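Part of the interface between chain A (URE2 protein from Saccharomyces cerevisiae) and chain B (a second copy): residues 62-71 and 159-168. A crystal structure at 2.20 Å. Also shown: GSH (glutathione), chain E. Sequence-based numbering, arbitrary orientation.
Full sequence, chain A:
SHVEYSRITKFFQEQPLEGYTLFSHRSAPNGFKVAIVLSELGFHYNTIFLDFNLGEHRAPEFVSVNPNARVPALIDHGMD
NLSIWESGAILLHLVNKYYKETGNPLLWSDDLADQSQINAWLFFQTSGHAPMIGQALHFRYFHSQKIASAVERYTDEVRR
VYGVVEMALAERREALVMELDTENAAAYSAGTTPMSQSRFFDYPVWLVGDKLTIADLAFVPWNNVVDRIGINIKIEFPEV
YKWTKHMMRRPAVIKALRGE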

# COMPACT_ATOMS: atom_id res chain seq x y z
N PHE A 62 18.59 -14.74 2.24
CA PHE A 62 17.19 -14.35 2.11
C PHE A 62 17.01 -12.86 2.33
O PHE A 62 16.18 -12.23 1.66
CB PHE A 62 16.29 -15.10 3.09
CG PHE A 62 14.85 -14.68 3.01
CD1 PHE A 62 14.14 -14.81 1.83
CD2 PHE A 62 14.22 -14.09 4.11
CE1 PHE A 62 12.82 -14.37 1.73
CE2 PHE A 62 12.90 -13.64 4.02
CZ PHE A 62 12.21 -13.78 2.82
N VAL A 63 17.76 -12.30 3.26
CA VAL A 63 17.66 -10.87 3.53
C VAL A 63 18.11 -10.13 2.27
O VAL A 63 17.80 -8.95 2.10
CB VAL A 63 18.53 -10.46 4.73
CG1 VAL A 63 18.48 -8.95 4.93
CG2 VAL A 63 18.03 -11.17 5.98
N SER A 64 18.84 -10.82 1.40
CA SER A 64 19.30 -10.22 0.14
C SER A 64 18.16 -10.18 -0.86
O SER A 64 18.18 -9.40 -1.81
CB SER A 64 20.47 -11.02 -0.45
OG SER A 64 21.70 -10.69 0.20
N VAL A 65 17.17 -11.04 -0.65
CA VAL A 65 16.00 -11.10 -1.52
C VAL A 65 15.00 -10.06 -1.04
O VAL A 65 14.44 -9.31 -1.83
CB VAL A 65 15.34 -12.50 -1.47
CG1 VAL A 65 14.09 -12.53 -2.34
CG2 VAL A 65 16.34 -13.54 -1.94
N ASN A 66 14.80 -10.02 0.28
CA ASN A 66 13.90 -9.06 0.89
C ASN A 66 14.60 -8.39 2.07
O ASN A 66 14.75 -9.00 3.12
CB ASN A 66 12.61 -9.74 1.38
CG ASN A 66 11.60 -8.74 1.91
OD1 ASN A 66 10.47 -9.09 2.26
ND2 ASN A 66 12.00 -7.47 1.97
N PRO A 67 15.04 -7.14 1.89
CA PRO A 67 15.72 -6.43 2.98
C PRO A 67 14.85 -6.29 4.22
O PRO A 67 15.35 -6.01 5.31
CB PRO A 67 16.07 -5.09 2.36
CG PRO A 67 15.00 -4.88 1.34
CD PRO A 67 14.87 -6.26 0.72
N ASN A 68 13.54 -6.48 4.06
CA ASN A 68 12.61 -6.37 5.18
C ASN A 68 12.54 -7.69 5.96
O ASN A 68 11.92 -7.77 7.02
CB ASN A 68 11.21 -6.00 4.68
CG ASN A 68 10.28 -5.60 5.80
OD1 ASN A 68 9.07 -5.81 5.72
ND2 ASN A 68 10.83 -5.00 6.85
N ALA A 69 13.19 -8.72 5.42
CA ALA A 69 13.22 -10.04 6.06
C ALA A 69 11.83 -10.57 6.40
O ALA A 69 11.60 -11.11 7.48
CB ALA A 69 14.06 -9.98 7.33
N ARG A 70 10.90 -10.43 5.45
CA ARG A 70 9.54 -10.90 5.64
C ARG A 70 9.06 -11.65 4.39
O ARG A 70 9.69 -11.60 3.33
CB ARG A 70 8.61 -9.71 5.90
CG ARG A 70 8.90 -8.96 7.20
CD ARG A 70 8.32 -9.70 8.39
NE ARG A 70 8.61 -9.04 9.66
CZ ARG A 70 9.81 -9.03 10.24
NH1 ARG A 70 10.84 -9.65 9.67
NH2 ARG A 70 9.98 -8.40 11.40
N VAL A 71 7.95 -12.37 4.53
CA VAL A 71 7.39 -13.08 3.39
C VAL A 71 6.09 -12.37 3.06
O VAL A 71 5.43 -11.82 3.96
CB VAL A 71 7.13 -14.58 3.69
CG1 VAL A 71 8.47 -15.31 3.89
CG2 VAL A 71 6.27 -14.73 4.92
N ARG B 159 11.70 1.71 14.47
CA ARG B 159 13.17 1.76 14.43
C ARG B 159 13.67 0.63 13.55
O ARG B 159 14.68 0.75 12.87
CB ARG B 159 13.78 1.59 15.82
CG ARG B 159 13.70 2.80 16.72
CD ARG B 159 14.46 2.53 18.01
NE ARG B 159 13.76 3.09 19.16
CZ ARG B 159 13.81 4.36 19.52
NH1 ARG B 159 14.53 5.23 18.83
NH2 ARG B 159 13.11 4.77 20.56
N ARG B 160 12.96 -0.49 13.60
CA ARG B 160 13.33 -1.64 12.79
C ARG B 160 13.20 -1.31 11.30
O ARG B 160 14.13 -1.54 10.53
CB ARG B 160 12.44 -2.84 13.14
CG ARG B 160 12.70 -4.06 12.28
CD ARG B 160 11.57 -5.06 12.38
NE ARG B 160 11.56 -5.93 11.21
CZ ARG B 160 10.82 -5.73 10.13
NH1 ARG B 160 9.99 -4.70 10.05
NH2 ARG B 160 10.93 -6.56 9.10
N VAL B 161 12.06 -0.75 10.90
CA VAL B 161 11.88 -0.42 9.49
C VAL B 161 12.86 0.65 9.04
O VAL B 161 13.31 0.64 7.90
CB VAL B 161 10.41 -0.01 9.16
CG1 VAL B 161 9.48 -1.17 9.45
CG2 VAL B 161 10.00 1.20 9.97
N TYR B 162 13.20 1.58 9.94
CA TYR B 162 14.17 2.60 9.58
C TYR B 162 15.54 1.97 9.41
O TYR B 162 16.36 2.45 8.63
CB TYR B 162 14.21 3.73 10.61
CG TYR B 162 13.29 4.88 10.23
CD1 TYR B 162 12.00 4.98 10.75
CD2 TYR B 162 13.70 5.83 9.29
CE1 TYR B 162 11.14 5.98 10.34
CE2 TYR B 162 12.84 6.84 8.87
CZ TYR B 162 11.56 6.91 9.40
OH TYR B 162 10.70 7.91 8.98
N GLY B 163 15.78 0.88 10.13
CA GLY B 163 17.05 0.19 10.01
C GLY B 163 17.15 -0.46 8.64
O GLY B 163 18.24 -0.55 8.07
N VAL B 164 16.02 -0.91 8.11
CA VAL B 164 15.99 -1.53 6.78
C VAL B 164 16.37 -0.48 5.74
O VAL B 164 17.13 -0.75 4.81
CB VAL B 164 14.59 -2.10 6.44
CG1 VAL B 164 14.56 -2.65 5.03
CG2 VAL B 164 14.22 -3.19 7.44
N VAL B 165 15.84 0.73 5.90
CA VAL B 165 16.14 1.82 4.97
C VAL B 165 17.61 2.24 5.11
O VAL B 165 18.31 2.46 4.11
CB VAL B 165 15.24 3.04 5.23
CG1 VAL B 165 15.64 4.19 4.32
CG2 VAL B 165 13.77 2.67 5.01
N GLU B 166 18.08 2.34 6.35
CA GLU B 166 19.46 2.73 6.63
C GLU B 166 20.41 1.75 5.95
O GLU B 166 21.33 2.15 5.23
CB GLU B 166 19.71 2.73 8.14
CG GLU B 166 21.12 3.13 8.54
CD GLU B 166 21.38 4.62 8.35
OE1 GLU B 166 22.54 5.05 8.55
OE2 GLU B 166 20.43 5.36 8.02
N MET B 167 20.19 0.46 6.18
CA MET B 167 21.02 -0.59 5.61
C MET B 167 21.06 -0.50 4.08
O MET B 167 22.14 -0.50 3.48
CB MET B 167 20.49 -1.97 6.05
CG MET B 167 21.18 -3.17 5.41
SD MET B 167 20.72 -4.77 6.19
CE MET B 167 19.02 -5.02 5.55
N ALA B 168 19.90 -0.40 3.45
CA ALA B 168 19.83 -0.30 2.00
C ALA B 168 20.63 0.91 1.50
O ALA B 168 21.36 0.81 0.51
CB ALA B 168 18.38 -0.20 1.54
N1 GSH E . 3.16 -5.55 3.87
CA1 GSH E . 3.78 -6.86 3.68
C1 GSH E . 3.27 -7.58 2.40
O11 GSH E . 2.17 -7.26 1.92
O12 GSH E . 4.05 -8.50 1.89
CB1 GSH E . 3.53 -7.74 4.94
CG1 GSH E . 4.72 -8.72 5.17
CD1 GSH E . 4.47 -9.59 6.43
OE1 GSH E . 4.36 -9.08 7.56
N2 GSH E . 4.40 -10.92 6.18
CA2 GSH E . 4.18 -11.90 7.26
C2 GSH E . 5.55 -12.37 7.83
O2 GSH E . 6.56 -12.46 7.12
CB2 GSH E . 3.42 -13.13 6.71
SG2 GSH E . 1.72 -12.75 6.16
N3 GSH E . 5.57 -12.66 9.16
CA3 GSH E . 6.78 -13.12 9.89
C3 GSH E . 7.22 -12.09 10.92
O31 GSH E . 8.23 -12.39 11.58
O32 GSH E . 6.56 -11.02 11.05

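How do a loop and a helix come to fit against each other here? Chain A enters as a helix at F62(A) and V63(A), and further along makes a type I beta turn from N66(A) to A69(A), closed by the backbone hydrogen bond from A69(A) N to N66(A) O at 2.8 Å. Chain B supplies a continuous helix across its whole stretch. The turn rests on one side of that helix, with the CA atoms of N68(A) and V164(B) 6.1 Å apart. R160(B), V164(B) and M167(B) follow one another at intervals of four and three residues, the spacing that keeps side chains on a common helix face, and all three direct their CA-to-CB bonds toward the loop. Together the two stretches bury 325 Å², with R160(B), P67(A) and N68(A) contributing most.

What does P67(A) do at the corner of the turn? Its phi of -60° suits the turn, its CA-to-CB bond points toward the helix, and its side chain meets two apolar ones there. P67(A) CB lies 3.9 Å from V164(B) CG1 and 4.3 Å from M167(B) CE. The backbone is close as well, with P67(A) O 3.5 Å from V164(B) CG1. M167(B) also reaches V63(A), whose CG1 is 4.0 Å from M167(B) CE, so a single methyl group touches both the helical end of the loop stretch and its turn. These contacts involve no directed bond; they depend on close packing and the exclusion of water.

How does R160(B), which has the largest covered area, meet the turn? Its side chain extends with chi1, chi2 and chi3 all t, carrying the guanidinium out to N68(A) and R70(A). N68(A) O lies near the plane of that group, at its edge, 2.6 Å from R160(B) NH2. A carbonyl oxygen in that position brings partial negative charge to the cation, although the geometry does not settle whether this is a hydrogen bond. N68(A) points its CA-to-CB bond sideways, yet the end of its side chain comes nearer to the helix and fills space beside R160(B) and V164(B).

Why can two arginines sit so close together? R70(A) CZ lies over a face of the R160(B) guanidinium, 2.9 Å from R160(B) NH2, and R70(A) NH2 is 2.9 Å from R160(B) NE. Both nitrogens are donors and both groups carry positive charge, so this approach is no hydrogen bond and carries an electrostatic cost. Nearby oxygens can offset part of it. R70(A) NH1 donates a hydrogen bond to A69(A) O at 2.7 Å, and R70(A) NE is 3.2 Å from O32 of the glutathione carboxylate. Glutathione C3 covers the R70(A) face opposite R160(B), leaving the R70(A) guanidinium between the ligand and the partner chain.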